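Local coordinates for protein copper-containing nitrite reductase (Hyphomicrobium denitrificans 1NES1, PDB 6TFO) that probably reduces nitrite to nitric oxide at a copper centre, using electrons delivered by cytochrome c, and carries an additional cupredoxin domain with its own copper site, at residues 61-65 / 107-111; 140-145 / 182-186; 158-164 / 201-206; 324-329 / 361-365; 372-378 / 402-408. The contacts are given in a common frame with arbitrary orientation. Residues are numbered along the deposited sequence.

Contact 1 (61-65 / 107-111)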
# COMPACT_ATOMS: atom_id res chain seq x y z
N VAL C 61 25.68 -24.25 1.27
CA VAL C 61 26.34 -25.56 1.57
C VAL C 61 26.02 -26.54 0.44
O VAL C 61 24.83 -26.84 0.20
CB VAL C 61 25.94 -26.13 2.94
CG1 VAL C 61 26.46 -27.55 3.12
CG2 VAL C 61 26.42 -25.24 4.08
N VAL C 62 27.08 -27.02 -0.21
CA VAL C 62 27.02 -27.97 -1.35
C VAL C 62 28.04 -29.08 -1.08
O VAL C 62 29.02 -28.82 -0.37
CB VAL C 62 27.25 -27.29 -2.71
CG1 VAL C 62 26.31 -26.12 -2.92
CG2 VAL C 62 28.69 -26.88 -2.94
N HIS C 63 27.78 -30.28 -1.60
CA HIS C 63 28.66 -31.47 -1.43
C HIS C 63 29.52 -31.62 -2.70
O HIS C 63 29.03 -31.30 -3.80
CB HIS C 63 27.81 -32.68 -1.05
CG HIS C 63 27.26 -32.61 0.33
ND1 HIS C 63 27.83 -33.29 1.39
CD2 HIS C 63 26.20 -31.95 0.84
CE1 HIS C 63 27.14 -33.04 2.49
NE2 HIS C 63 26.13 -32.24 2.18
N GLU C 64 30.78 -32.02 -2.52
CA GLU C 64 31.78 -32.22 -3.60
C GLU C 64 31.11 -32.90 -4.80
O GLU C 64 30.40 -33.88 -4.61
CB GLU C 64 32.94 -33.07 -3.08
CG GLU C 64 34.06 -33.26 -4.09
CD GLU C 64 35.40 -33.62 -3.48
OE1 GLU C 64 35.39 -34.36 -2.46
OE2 GLU C 64 36.43 -33.12 -3.99
N GLY C 65 31.33 -32.37 -6.00
CA GLY C 65 30.85 -32.97 -7.25
C GLY C 65 29.39 -32.63 -7.56
O GLY C 65 28.94 -33.01 -8.65
N ALA C 107 30.60 -28.25 -8.33
CA ALA C 107 31.33 -28.02 -7.07
C ALA C 107 32.42 -29.09 -6.92
O ALA C 107 32.29 -29.98 -6.06
CB ALA C 107 30.36 -28.02 -5.91
N SER C 108 33.46 -29.00 -7.76
CA SER C 108 34.53 -30.01 -7.92
C SER C 108 35.60 -29.90 -6.83
O SER C 108 36.26 -30.92 -6.57
CB SER C 108 35.14 -29.91 -9.28
OG SER C 108 35.38 -28.56 -9.64
N LYS C 109 35.77 -28.73 -6.21
CA LYS C 109 36.81 -28.47 -5.17
C LYS C 109 36.14 -28.23 -3.81
O LYS C 109 35.31 -27.30 -3.71
CB LYS C 109 37.70 -27.30 -5.58
CG LYS C 109 39.12 -27.70 -5.96
CD LYS C 109 40.00 -28.07 -4.76
CE LYS C 109 40.52 -26.87 -4.00
NZ LYS C 109 41.44 -26.07 -4.84
N VAL C 110 36.51 -29.04 -2.80
CA VAL C 110 36.11 -28.87 -1.37
C VAL C 110 36.73 -27.58 -0.84
O VAL C 110 37.82 -27.21 -1.32
CB VAL C 110 36.53 -30.08 -0.50
CG1 VAL C 110 36.64 -29.75 0.98
CG2 VAL C 110 35.58 -31.26 -0.66
N GLY C 111 36.06 -26.93 0.11
CA GLY C 111 36.57 -25.73 0.80
C GLY C 111 35.54 -24.63 0.87
O GLY C 111 34.32 -24.91 0.71
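Two sheets of the N-terminal cupredoxin domain, a Greek-key beta sandwich, meet here at one end: segment 61-65 leaves strand 60-63, and segment 107-111 links strand 100-106 to strand 111-116. A single hydrogen bond joins them, from Gly65 N to Ala107 O at 2.6 Å, with an N-H...O angle of 165°. The same carbonyl also receives a CA-H...O contact, Glu64 CA lying 3.4 Å from Ala107 O. Gly65 has phi 82°, a value that favours glycine and lets the chain turn toward strand 67-73. Apolar contact is confined to the inner side, where Val62 CG2 meets Ala107 CB at 3.6 Å; Val68 and Val133 extend this cluster between the sheets. His63 points away and gives its ND1 hydrogen to Gly136 O. On the exposed side, Glu64 reaches over the loop without bonding to it: its OE2 lies 3.4 Å from Ser108 O, both being acceptors, while Glu64 OE1 rests 3.6 Å from Val110 CG2.

Contact 2 (140-145 / 182-186)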
# COMPACT_ATOMS: atom_id res chain seq x y z
N GLU C 140 19.91 -37.56 3.09
CA GLU C 140 18.47 -37.23 2.86
C GLU C 140 17.85 -36.92 4.22
O GLU C 140 18.24 -37.56 5.19
CB GLU C 140 17.72 -38.35 2.14
CG GLU C 140 16.81 -37.81 1.06
CD GLU C 140 16.06 -38.86 0.27
OE1 GLU C 140 16.61 -39.95 0.04
OE2 GLU C 140 14.92 -38.56 -0.13
N MET C 141 16.94 -35.95 4.29
CA MET C 141 16.28 -35.57 5.56
C MET C 141 15.30 -36.68 5.96
O MET C 141 14.42 -37.01 5.19
CB MET C 141 15.52 -34.24 5.42
CG MET C 141 16.29 -33.07 6.01
SD MET C 141 16.51 -33.25 7.80
CE MET C 141 14.99 -32.48 8.39
N PRO C 142 15.44 -37.31 7.14
CA PRO C 142 14.44 -38.28 7.60
C PRO C 142 13.01 -37.73 7.44
O PRO C 142 12.76 -36.67 7.87
CB PRO C 142 14.78 -38.56 9.07
CG PRO C 142 16.01 -37.70 9.40
CD PRO C 142 16.56 -37.17 8.09
N SER C 143 12.13 -38.48 6.80
CA SER C 143 10.75 -38.03 6.50
C SER C 143 9.93 -37.98 7.79
O SER C 143 10.28 -38.63 8.75
CB SER C 143 10.10 -38.88 5.44
OG SER C 143 9.69 -40.11 5.99
N THR C 144 8.85 -37.20 7.76
CA THR C 144 7.95 -36.88 8.89
C THR C 144 6.60 -37.55 8.65
O THR C 144 5.96 -37.93 9.64
CB THR C 144 7.78 -35.36 8.93
OG1 THR C 144 8.90 -34.92 9.69
CG2 THR C 144 6.48 -34.85 9.52
N ALA C 145 6.18 -37.65 7.38
CA ALA C 145 4.86 -38.16 6.93
C ALA C 145 5.04 -39.44 6.12
O ALA C 145 6.21 -39.76 5.76
CB ALA C 145 4.17 -37.08 6.14
N ASP C 182 11.48 -33.10 0.68
CA ASP C 182 12.51 -33.41 1.70
C ASP C 182 12.09 -32.99 3.13
O ASP C 182 12.27 -33.80 4.08
CB ASP C 182 13.77 -32.70 1.22
CG ASP C 182 15.09 -33.24 1.73
OD1 ASP C 182 15.13 -34.41 2.18
OD2 ASP C 182 16.05 -32.47 1.69
N LYS C 183 11.60 -31.76 3.30
CA LYS C 183 11.24 -31.16 4.63
C LYS C 183 9.84 -30.52 4.57
O LYS C 183 9.55 -29.61 5.38
CB LYS C 183 12.21 -30.05 5.03
CG LYS C 183 13.68 -30.45 5.13
CD LYS C 183 14.61 -29.24 5.13
CE LYS C 183 16.07 -29.62 5.08
NZ LYS C 183 16.90 -28.59 5.74
N THR C 184 9.00 -30.97 3.64
CA THR C 184 7.67 -30.35 3.41
C THR C 184 6.62 -31.44 3.24
O THR C 184 6.89 -32.47 2.60
CB THR C 184 7.72 -29.24 2.34
OG1 THR C 184 6.60 -29.32 1.46
CG2 THR C 184 8.99 -29.23 1.54
N THR C 185 5.47 -31.23 3.89
CA THR C 185 4.35 -32.19 3.94
C THR C 185 3.12 -31.53 3.32
O THR C 185 3.19 -30.34 2.98
CB THR C 185 4.15 -32.70 5.37
OG1 THR C 185 3.67 -31.62 6.17
CG2 THR C 185 5.42 -33.26 5.97
N TYR C 186 2.05 -32.31 3.13
CA TYR C 186 0.79 -31.92 2.46
C TYR C 186 -0.22 -33.00 2.80
O TYR C 186 0.18 -34.12 3.09
CB TYR C 186 1.01 -31.74 0.95
CG TYR C 186 -0.18 -31.22 0.18
CD1 TYR C 186 -0.47 -29.87 0.14
CD2 TYR C 186 -1.02 -32.07 -0.52
CE1 TYR C 186 -1.58 -29.38 -0.56
CE2 TYR C 186 -2.12 -31.61 -1.23
CZ TYR C 186 -2.41 -30.25 -1.26
OH TYR C 186 -3.49 -29.80 -1.96
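Where the linker that follows the N-terminal cupredoxin domain runs past the next one, segment 140-145 lies along the tight turn between strands 166-181 and 184-191, a beta hairpin. The touching parts run nearly in the same direction, 12° apart end to end, and bury 278 Å² in all. Asp182 adopts the t rotamer (chi1 -157°), which carries its carboxylate to the linker, where OD1 accepts a hydrogen bond from Met141 N at 3.2 Å with an angle of 149°. Met141 has chi1 at -101°, between wells, and chi2 and chi3 both m. This bent side chain lies against the aliphatic part of Lys183, Met141 CG being 3.6 Å from Lys183 CE. Lys183 itself is extended, with chi2 to chi4 all t, so its NZ passes the methionine and forms a salt bridge with Asp51 of the N-terminal domain. Glu140, also off-rotamer at chi1, pairs with Arg340. Further along, Gln179 OE1 accepts from the backbone N of Thr144 and Ala145, holding the linker beside the hairpin. Thr185, with chi1 p, presents its methyl to both residues: Thr185 CG2 is 4.0 Å from Thr144 CG2 and 4.0 Å from Ala145 CB.

Contact 3 (158-164 / 201-206)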
# COMPACT_ATOMS: atom_id res chain seq x y z
N PRO C 158 1.32 -58.35 -17.82
CA PRO C 158 0.32 -58.76 -18.82
C PRO C 158 -0.58 -59.87 -18.26
O PRO C 158 -0.07 -60.77 -17.60
CB PRO C 158 1.15 -59.25 -20.01
CG PRO C 158 2.47 -58.51 -19.88
CD PRO C 158 2.68 -58.30 -18.39
N ILE C 159 -1.89 -59.76 -18.49
CA ILE C 159 -2.86 -60.87 -18.23
C ILE C 159 -2.50 -62.00 -19.20
O ILE C 159 -2.23 -61.70 -20.38
CB ILE C 159 -4.31 -60.40 -18.45
CG1 ILE C 159 -4.65 -59.19 -17.58
CG2 ILE C 159 -5.29 -61.54 -18.19
CD1 ILE C 159 -5.89 -58.46 -18.03
N GLY C 160 -2.50 -63.26 -18.75
CA GLY C 160 -2.38 -64.39 -19.70
C GLY C 160 -3.42 -64.26 -20.81
O GLY C 160 -4.38 -63.49 -20.64
N ALA C 161 -3.28 -64.97 -21.92
CA ALA C 161 -4.45 -65.30 -22.76
C ALA C 161 -5.43 -66.07 -21.87
O ALA C 161 -4.97 -66.94 -21.10
CB ALA C 161 -4.03 -66.08 -23.97
N ARG C 162 -6.70 -65.69 -21.87
CA ARG C 162 -7.76 -66.28 -21.01
C ARG C 162 -9.09 -65.72 -21.50
O ARG C 162 -9.07 -64.72 -22.27
CB ARG C 162 -7.55 -66.01 -19.52
CG ARG C 162 -7.73 -64.55 -19.10
CD ARG C 162 -8.21 -64.34 -17.65
NE ARG C 162 -8.21 -62.94 -17.17
CZ ARG C 162 -9.17 -62.03 -17.39
NH1 ARG C 162 -10.26 -62.33 -18.08
NH2 ARG C 162 -9.03 -60.80 -16.93
N GLN C 163 -10.20 -66.34 -21.08
CA GLN C 163 -11.56 -65.87 -21.45
C GLN C 163 -11.89 -64.63 -20.61
O GLN C 163 -11.38 -64.54 -19.46
CB GLN C 163 -12.60 -66.98 -21.28
CG GLN C 163 -13.31 -67.40 -22.56
CD GLN C 163 -12.43 -68.21 -23.47
OE1 GLN C 163 -11.68 -67.66 -24.28
NE2 GLN C 163 -12.52 -69.53 -23.34
N ALA C 164 -12.73 -63.74 -21.14
CA ALA C 164 -13.45 -62.70 -20.38
C ALA C 164 -14.00 -63.36 -19.11
O ALA C 164 -14.34 -64.56 -19.16
CB ALA C 164 -14.55 -62.10 -21.21
N ARG C 201 -5.81 -53.59 -14.21
CA ARG C 201 -5.51 -54.32 -15.47
C ARG C 201 -6.58 -55.40 -15.64
O ARG C 201 -6.66 -56.32 -14.79
CB ARG C 201 -4.10 -54.91 -15.42
CG ARG C 201 -3.52 -55.22 -16.79
CD ARG C 201 -2.02 -55.41 -16.73
NE ARG C 201 -1.41 -55.48 -18.06
CZ ARG C 201 -0.14 -55.21 -18.33
NH1 ARG C 201 0.69 -54.80 -17.38
NH2 ARG C 201 0.29 -55.31 -19.57
N VAL C 202 -7.42 -55.24 -16.65
CA VAL C 202 -8.46 -56.23 -17.03
C VAL C 202 -8.35 -56.50 -18.54
O VAL C 202 -7.49 -55.87 -19.23
CB VAL C 202 -9.85 -55.72 -16.61
CG1 VAL C 202 -9.93 -55.53 -15.11
CG2 VAL C 202 -10.26 -54.45 -17.37
N ARG C 203 -9.16 -57.44 -19.03
CA ARG C 203 -9.25 -57.82 -20.45
C ARG C 203 -10.58 -57.24 -20.96
O ARG C 203 -11.54 -57.26 -20.18
CB ARG C 203 -9.15 -59.34 -20.52
CG ARG C 203 -9.37 -59.93 -21.90
CD ARG C 203 -9.97 -61.32 -21.78
NE ARG C 203 -9.83 -62.06 -23.03
CZ ARG C 203 -10.63 -61.92 -24.09
NH1 ARG C 203 -11.68 -61.11 -24.06
NH2 ARG C 203 -10.40 -62.63 -25.18
N VAL C 204 -10.64 -56.72 -22.19
CA VAL C 204 -11.94 -56.29 -22.79
C VAL C 204 -12.93 -57.45 -22.65
O VAL C 204 -12.48 -58.64 -22.71
CB VAL C 204 -11.81 -55.79 -24.24
CG1 VAL C 204 -11.33 -56.88 -25.21
CG2 VAL C 204 -13.12 -55.15 -24.71
N GLY C 205 -14.20 -57.13 -22.44
CA GLY C 205 -15.26 -58.13 -22.20
C GLY C 205 -15.42 -58.48 -20.73
O GLY C 205 -16.53 -58.91 -20.36
N ASP C 206 -14.39 -58.29 -19.90
CA ASP C 206 -14.46 -58.55 -18.44
C ASP C 206 -15.64 -57.77 -17.82
O ASP C 206 -15.98 -56.69 -18.33
CB ASP C 206 -13.16 -58.19 -17.72
CG ASP C 206 -12.08 -59.23 -17.88
OD1 ASP C 206 -12.40 -60.31 -18.36
OD2 ASP C 206 -10.92 -58.95 -17.50
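A bidentate salt bridge dominates this contact: Arg162 NH2 donates to Asp206 OD2 at 2.7 Å and Arg162 NH1 to Asp206 OD1 at 3.0 Å, with angles of 176° and 174°. Such near-linear geometry places the carboxylate at the edge of the guanidinium, close to its plane. Asp206 is well placed for this because it ends a type II beta turn, Arg203 to Asp206, closed by Asp206 N to Arg203 O at 3.0 Å; its OD2 also accepts from Arg203 N at 2.8 Å, and Gly205 supplies the positive phi (89°) of the turn. Arg162 NH1 also bonds to Gln163 O of its own segment at 2.8 Å. A weaker bond, 126° at the hydrogen, runs from Arg203 NE to Arg162 O at 2.9 Å. Around this polar group, Ala164 N lies over one face of the Arg203 guanidinium, and Ala164 CB sits 3.8 Å from Gly205 C. At the other end, Ile159 CG1 packs 4.2 Å from Arg201 CG, and Pro158 N stands over the Arg201 guanidinium, 3.5 Å from Arg201 CZ. Arg201 itself forms salt bridges with Glu283 and Glu294. Charge pairing and guanidinium hydrogen bonds thus fix the loop leading to strand 166-181 at the end of strand 200-203 in the second cupredoxin domain, while Ile159, Pro158 and Ala164 pack against the arginine side chains and the turn.

Contact 4 (324-329 / 361-365)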
# COMPACT_ATOMS: atom_id res chain seq x y z
N GLU C 324 -5.41 -22.02 -12.04
CA GLU C 324 -4.42 -22.90 -12.72
C GLU C 324 -3.01 -22.31 -12.55
O GLU C 324 -2.31 -22.12 -13.56
CB GLU C 324 -4.77 -23.07 -14.21
CG GLU C 324 -6.21 -23.51 -14.44
CD GLU C 324 -6.56 -23.83 -15.88
OE1 GLU C 324 -5.66 -23.98 -16.70
OE2 GLU C 324 -7.75 -23.93 -16.16
N LYS C 325 -2.63 -22.01 -11.30
CA LYS C 325 -1.29 -21.47 -10.95
C LYS C 325 -0.68 -22.38 -9.89
O LYS C 325 -0.58 -22.00 -8.74
CB LYS C 325 -1.37 -20.03 -10.42
CG LYS C 325 -2.24 -19.03 -11.17
CD LYS C 325 -1.54 -17.78 -11.74
CE LYS C 325 -1.20 -17.93 -13.21
NZ LYS C 325 -2.38 -18.32 -14.03
N PRO C 326 -0.28 -23.61 -10.24
CA PRO C 326 0.24 -24.53 -9.25
C PRO C 326 1.68 -24.20 -8.85
O PRO C 326 2.34 -23.43 -9.54
CB PRO C 326 0.22 -25.86 -10.01
CG PRO C 326 0.51 -25.45 -11.43
CD PRO C 326 -0.26 -24.17 -11.60
N GLU C 327 2.13 -24.79 -7.75
CA GLU C 327 3.50 -24.60 -7.21
C GLU C 327 4.30 -25.87 -7.46
O GLU C 327 5.50 -25.77 -7.68
CB GLU C 327 3.45 -24.30 -5.71
CG GLU C 327 2.90 -22.91 -5.38
CD GLU C 327 3.68 -21.76 -5.99
OE1 GLU C 327 4.92 -21.93 -6.25
OE2 GLU C 327 3.03 -20.73 -6.23
N TYR C 328 3.63 -27.03 -7.41
CA TYR C 328 4.26 -28.36 -7.59
C TYR C 328 3.71 -29.03 -8.85
O TYR C 328 2.48 -29.09 -9.04
CB TYR C 328 4.05 -29.21 -6.34
CG TYR C 328 4.74 -28.68 -5.11
CD1 TYR C 328 4.18 -27.65 -4.36
CD2 TYR C 328 5.94 -29.22 -4.68
CE1 TYR C 328 4.81 -27.17 -3.22
CE2 TYR C 328 6.58 -28.76 -3.54
CZ TYR C 328 6.02 -27.72 -2.82
OH TYR C 328 6.63 -27.26 -1.69
N PHE C 329 4.64 -29.48 -9.71
CA PHE C 329 4.41 -30.40 -10.85
C PHE C 329 5.11 -31.72 -10.50
O PHE C 329 6.37 -31.68 -10.37
CB PHE C 329 4.98 -29.80 -12.13
CG PHE C 329 4.10 -28.79 -12.80
CD1 PHE C 329 3.07 -29.18 -13.63
CD2 PHE C 329 4.29 -27.43 -12.58
CE1 PHE C 329 2.25 -28.24 -14.24
CE2 PHE C 329 3.47 -26.50 -13.19
CZ PHE C 329 2.46 -26.91 -14.02
N PRO C 361 -4.95 -31.64 -12.08
CA PRO C 361 -6.16 -31.59 -12.91
C PRO C 361 -6.18 -30.70 -14.17
O PRO C 361 -7.17 -30.76 -14.86
CB PRO C 361 -7.19 -30.96 -11.96
CG PRO C 361 -6.37 -30.03 -11.13
CD PRO C 361 -5.11 -30.83 -10.86
N ASN C 362 -5.14 -29.91 -14.44
CA ASN C 362 -5.31 -28.77 -15.39
C ASN C 362 -4.33 -28.79 -16.57
O ASN C 362 -4.78 -28.35 -17.63
CB ASN C 362 -5.25 -27.45 -14.64
CG ASN C 362 -6.50 -27.27 -13.81
OD1 ASN C 362 -7.60 -27.48 -14.30
ND2 ASN C 362 -6.34 -26.87 -12.56
N PHE C 363 -3.09 -29.27 -16.40
CA PHE C 363 -1.99 -29.05 -17.37
C PHE C 363 -1.73 -30.29 -18.27
O PHE C 363 -1.63 -31.44 -17.75
CB PHE C 363 -0.73 -28.65 -16.62
CG PHE C 363 -0.75 -27.22 -16.16
CD1 PHE C 363 -1.47 -26.85 -15.04
CD2 PHE C 363 -0.10 -26.23 -16.88
CE1 PHE C 363 -1.52 -25.53 -14.64
CE2 PHE C 363 -0.16 -24.91 -16.48
CZ PHE C 363 -0.86 -24.56 -15.36
N THR C 364 -1.54 -30.03 -19.57
CA THR C 364 -1.13 -31.00 -20.62
C THR C 364 0.38 -31.20 -20.55
O THR C 364 1.13 -30.22 -20.59
CB THR C 364 -1.58 -30.49 -22.00
OG1 THR C 364 -3.01 -30.45 -22.00
CG2 THR C 364 -1.13 -31.36 -23.15
N SER C 365 0.83 -32.45 -20.44
CA SER C 365 2.27 -32.80 -20.36
C SER C 365 2.84 -32.97 -21.77
O SER C 365 2.17 -33.58 -22.62
CB SER C 365 2.48 -34.03 -19.55
OG SER C 365 3.86 -34.31 -19.44
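Phe363 has the most surface covered, 86 Å², and its ring fits among three residues of segment 324-329. Phe329 directs its ring edge at one face of Phe363: the centroids are 5.1 Å apart, the planes meet at 86°, and Phe329 CE1 approaches Phe363 CG to 3.7 Å, an edge-to-face (T-shaped) pair. Pro326 CD touches Phe363 CE1 at 3.6 Å, while Glu324 O lies near the ring plane, 3.4 Å from Phe363 CZ. Glu324, with 65 Å² covered, follows helix 318-323 and has phi 63°, ending the helix in a Schellman motif. This reversal exposes its carbonyl to the Phe363 edge and sends its side chain along Asn362, with Glu324 CG 3.8 Å from Asn362 CG. Both polar ends then continue into the trimer interface: Glu324 OE2 forms a salt bridge with Arg423 of the second subunit, and Asn362 ND2 a hydrogen bond with Ser422 of the second subunit. No hydrogen bond joins the two segments directly; instead, Glu301 accepts from the backbone N of Asn362 and Phe363. Glu327 and Tyr328 both face Ile302 in a classic beta bulge where strand 328-331 begins. The T-shaped Phe329-Phe363 pair thus packs the loop after strand 351-360 against the start of strand 328-331 in the third cupredoxin domain, beside the subunit interface, with the Asn362 side chain about 12 Å from a bound copper ion.

Contact 5 (372-378 / 402-408)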
# COMPACT_ATOMS: atom_id res chain seq x y z
N GLU C 372 16.42 -40.75 -25.27
CA GLU C 372 15.66 -41.82 -25.97
C GLU C 372 14.65 -41.21 -26.94
O GLU C 372 14.38 -39.97 -26.88
CB GLU C 372 14.96 -42.75 -24.98
CG GLU C 372 15.76 -44.01 -24.65
CD GLU C 372 15.98 -44.98 -25.80
OE1 GLU C 372 16.90 -45.83 -25.68
OE2 GLU C 372 15.22 -44.89 -26.80
N ILE C 373 14.17 -42.05 -27.86
CA ILE C 373 13.11 -41.76 -28.86
C ILE C 373 12.06 -42.84 -28.69
O ILE C 373 12.43 -43.98 -28.41
CB ILE C 373 13.67 -41.73 -30.29
CG1 ILE C 373 14.99 -40.94 -30.33
CG2 ILE C 373 12.62 -41.20 -31.26
CD1 ILE C 373 15.65 -40.81 -31.69
N PHE C 374 10.79 -42.47 -28.78
CA PHE C 374 9.69 -43.44 -28.61
C PHE C 374 9.57 -44.26 -29.90
O PHE C 374 9.31 -43.66 -30.95
CB PHE C 374 8.40 -42.70 -28.22
CG PHE C 374 8.50 -41.93 -26.93
CD1 PHE C 374 9.14 -42.48 -25.84
CD2 PHE C 374 7.95 -40.67 -26.82
CE1 PHE C 374 9.23 -41.78 -24.65
CE2 PHE C 374 8.05 -39.97 -25.63
CZ PHE C 374 8.71 -40.51 -24.55
N ASP C 375 9.84 -45.57 -29.83
CA ASP C 375 9.67 -46.48 -30.99
C ASP C 375 8.19 -46.44 -31.36
O ASP C 375 7.91 -46.18 -32.53
CB ASP C 375 10.18 -47.88 -30.69
CG ASP C 375 11.70 -47.97 -30.65
OD1 ASP C 375 12.35 -47.16 -31.28
OD2 ASP C 375 12.22 -48.86 -29.95
N HIS C 376 7.30 -46.59 -30.37
CA HIS C 376 5.82 -46.59 -30.53
C HIS C 376 5.19 -45.62 -29.53
O HIS C 376 5.62 -45.59 -28.37
CB HIS C 376 5.25 -48.00 -30.37
CG HIS C 376 5.85 -48.96 -31.33
ND1 HIS C 376 6.91 -49.79 -31.00
CD2 HIS C 376 5.59 -49.18 -32.64
CE1 HIS C 376 7.26 -50.48 -32.05
NE2 HIS C 376 6.46 -50.13 -33.07
N VAL C 377 4.21 -44.85 -29.99
CA VAL C 377 3.36 -43.94 -29.17
C VAL C 377 1.90 -44.26 -29.50
O VAL C 377 1.49 -44.08 -30.65
CB VAL C 377 3.66 -42.46 -29.46
CG1 VAL C 377 2.67 -41.54 -28.75
CG2 VAL C 377 5.11 -42.10 -29.13
N TYR C 378 1.13 -44.68 -28.50
CA TYR C 378 -0.30 -45.00 -28.69
C TYR C 378 -1.05 -43.67 -28.56
O TYR C 378 -1.34 -43.25 -27.43
CB TYR C 378 -0.69 -46.12 -27.73
CG TYR C 378 -0.08 -47.47 -28.07
CD1 TYR C 378 1.29 -47.69 -27.97
CD2 TYR C 378 -0.86 -48.51 -28.54
CE1 TYR C 378 1.85 -48.91 -28.29
CE2 TYR C 378 -0.31 -49.74 -28.86
CZ TYR C 378 1.05 -49.94 -28.74
OH TYR C 378 1.57 -51.15 -29.08
N THR C 402 -1.44 -42.35 -22.37
CA THR C 402 -0.79 -42.91 -23.57
C THR C 402 0.06 -44.10 -23.13
O THR C 402 0.17 -44.37 -21.90
CB THR C 402 0.04 -41.87 -24.33
OG1 THR C 402 0.40 -42.40 -25.61
CG2 THR C 402 1.31 -41.48 -23.62
N ILE C 403 0.60 -44.79 -24.13
CA ILE C 403 1.62 -45.86 -23.97
C ILE C 403 2.77 -45.47 -24.88
O ILE C 403 2.50 -45.11 -26.03
CB ILE C 403 1.01 -47.22 -24.33
CG1 ILE C 403 -0.10 -47.61 -23.35
CG2 ILE C 403 2.10 -48.28 -24.43
CD1 ILE C 403 -0.96 -48.76 -23.82
N VAL C 404 3.98 -45.50 -24.36
CA VAL C 404 5.21 -45.37 -25.18
C VAL C 404 6.04 -46.62 -24.92
O VAL C 404 6.00 -47.12 -23.78
CB VAL C 404 5.99 -44.08 -24.88
CG1 VAL C 404 5.16 -42.83 -25.17
CG2 VAL C 404 6.51 -44.06 -23.45
N ASP C 405 6.75 -47.10 -25.93
CA ASP C 405 7.81 -48.13 -25.74
C ASP C 405 9.04 -47.71 -26.55
O ASP C 405 8.92 -46.90 -27.48
CB ASP C 405 7.28 -49.53 -26.05
CG ASP C 405 6.70 -49.74 -27.44
OD1 ASP C 405 7.47 -49.61 -28.44
OD2 ASP C 405 5.47 -50.04 -27.51
N PHE C 406 10.18 -48.23 -26.15
CA PHE C 406 11.48 -48.03 -26.83
C PHE C 406 12.40 -49.16 -26.39
O PHE C 406 12.13 -49.80 -25.34
CB PHE C 406 12.01 -46.63 -26.52
CG PHE C 406 12.03 -46.31 -25.05
CD1 PHE C 406 10.92 -45.78 -24.42
CD2 PHE C 406 13.16 -46.58 -24.28
CE1 PHE C 406 10.93 -45.51 -23.07
CE2 PHE C 406 13.17 -46.32 -22.92
CZ PHE C 406 12.05 -45.78 -22.32
N LYS C 407 13.43 -49.43 -27.19
CA LYS C 407 14.49 -50.41 -26.85
C LYS C 407 15.64 -49.63 -26.25
O LYS C 407 16.04 -48.61 -26.85
CB LYS C 407 14.98 -51.25 -28.04
CG LYS C 407 15.65 -52.56 -27.63
CD LYS C 407 16.52 -53.19 -28.68
CE LYS C 407 16.88 -54.62 -28.32
NZ LYS C 407 17.24 -55.41 -29.53
N LEU C 408 16.11 -50.10 -25.11
CA LEU C 408 17.34 -49.58 -24.48
C LEU C 408 18.51 -50.17 -25.26
O LEU C 408 18.95 -51.28 -24.93
CB LEU C 408 17.33 -49.98 -23.01
CG LEU C 408 16.26 -49.27 -22.19
CD1 LEU C 408 16.23 -49.81 -20.76
CD2 LEU C 408 16.48 -47.77 -22.22
O HOH W 1 10.45 -50.87 -29.70
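Phe374 and Val404 form the apolar centre: Val404 CG1 stands 3.8 Å from the Phe374 ring centroid, 9° off the normal, a CH-pi contact. Phe374 CD1 meets Phe406 CD1 at 4.0 Å, and Val377 CG2 lies 4.0 Å from Val404 CG1. Beside the His376-Asp405 pair, Tyr378 CD1 packs 3.7 Å from Ile403 CG2. The antiparallel ladder pairs His376 with Asp405 (hydrogen-bonded) and Val377 with Val404 (non-hydrogen-bonded). Asp405 N to His376 O measures 3.1 Å and Tyr378 N to Ile403 O 2.9 Å. Asp375 and His376 both face Asp405 in a classic beta bulge, with Asp375 N to Asp405 O 2.9 Å and His376 N to Asp405 O 3.3 Å, both weak. Thr402 OG1 donates to Tyr378 O at 2.7 Å. On the sheet face bearing His376 and Asp405, His376 ND1 donates to Asp405 OD1 at 2.6 Å, and Lys407 N to Asp375 OD2 at 3.1 Å. A water donates to Asp375 OD2 at 2.7 Å and, weakly, to Asp405 OD1 at 3.5 Å. Ile373 packs on His227 of the third subunit, a copper ligand. Apolar packing thus holds the Phe374, Val377 and Val404 face, while carboxylates take Lys407 N and His376 ND1.

How the contacts relate
Along the chain the contacts follow one another except contacts 2 and 3, whose segments alternate: the linker after strand 128-134 supplies 140-145 and 158-164, and the second cupredoxin domain supplies 182-186 and 201-206. Contact 1 belongs to the N-terminal domain, its centre 54 Å from that of contact 3 on the opposite side of the chain's centre. Contacts 4 and 5 share the six-stranded sheet of the third domain, centres 24 Å apart. Contacts 2 and 4 touch, Thr184 OG1 lying 3.8 Å from Tyr328 OH. Together they sample three tethered cupredoxin domains and the linker between the first two, with contacts 4 and 5 also reaching neighbouring subunits of the trimer.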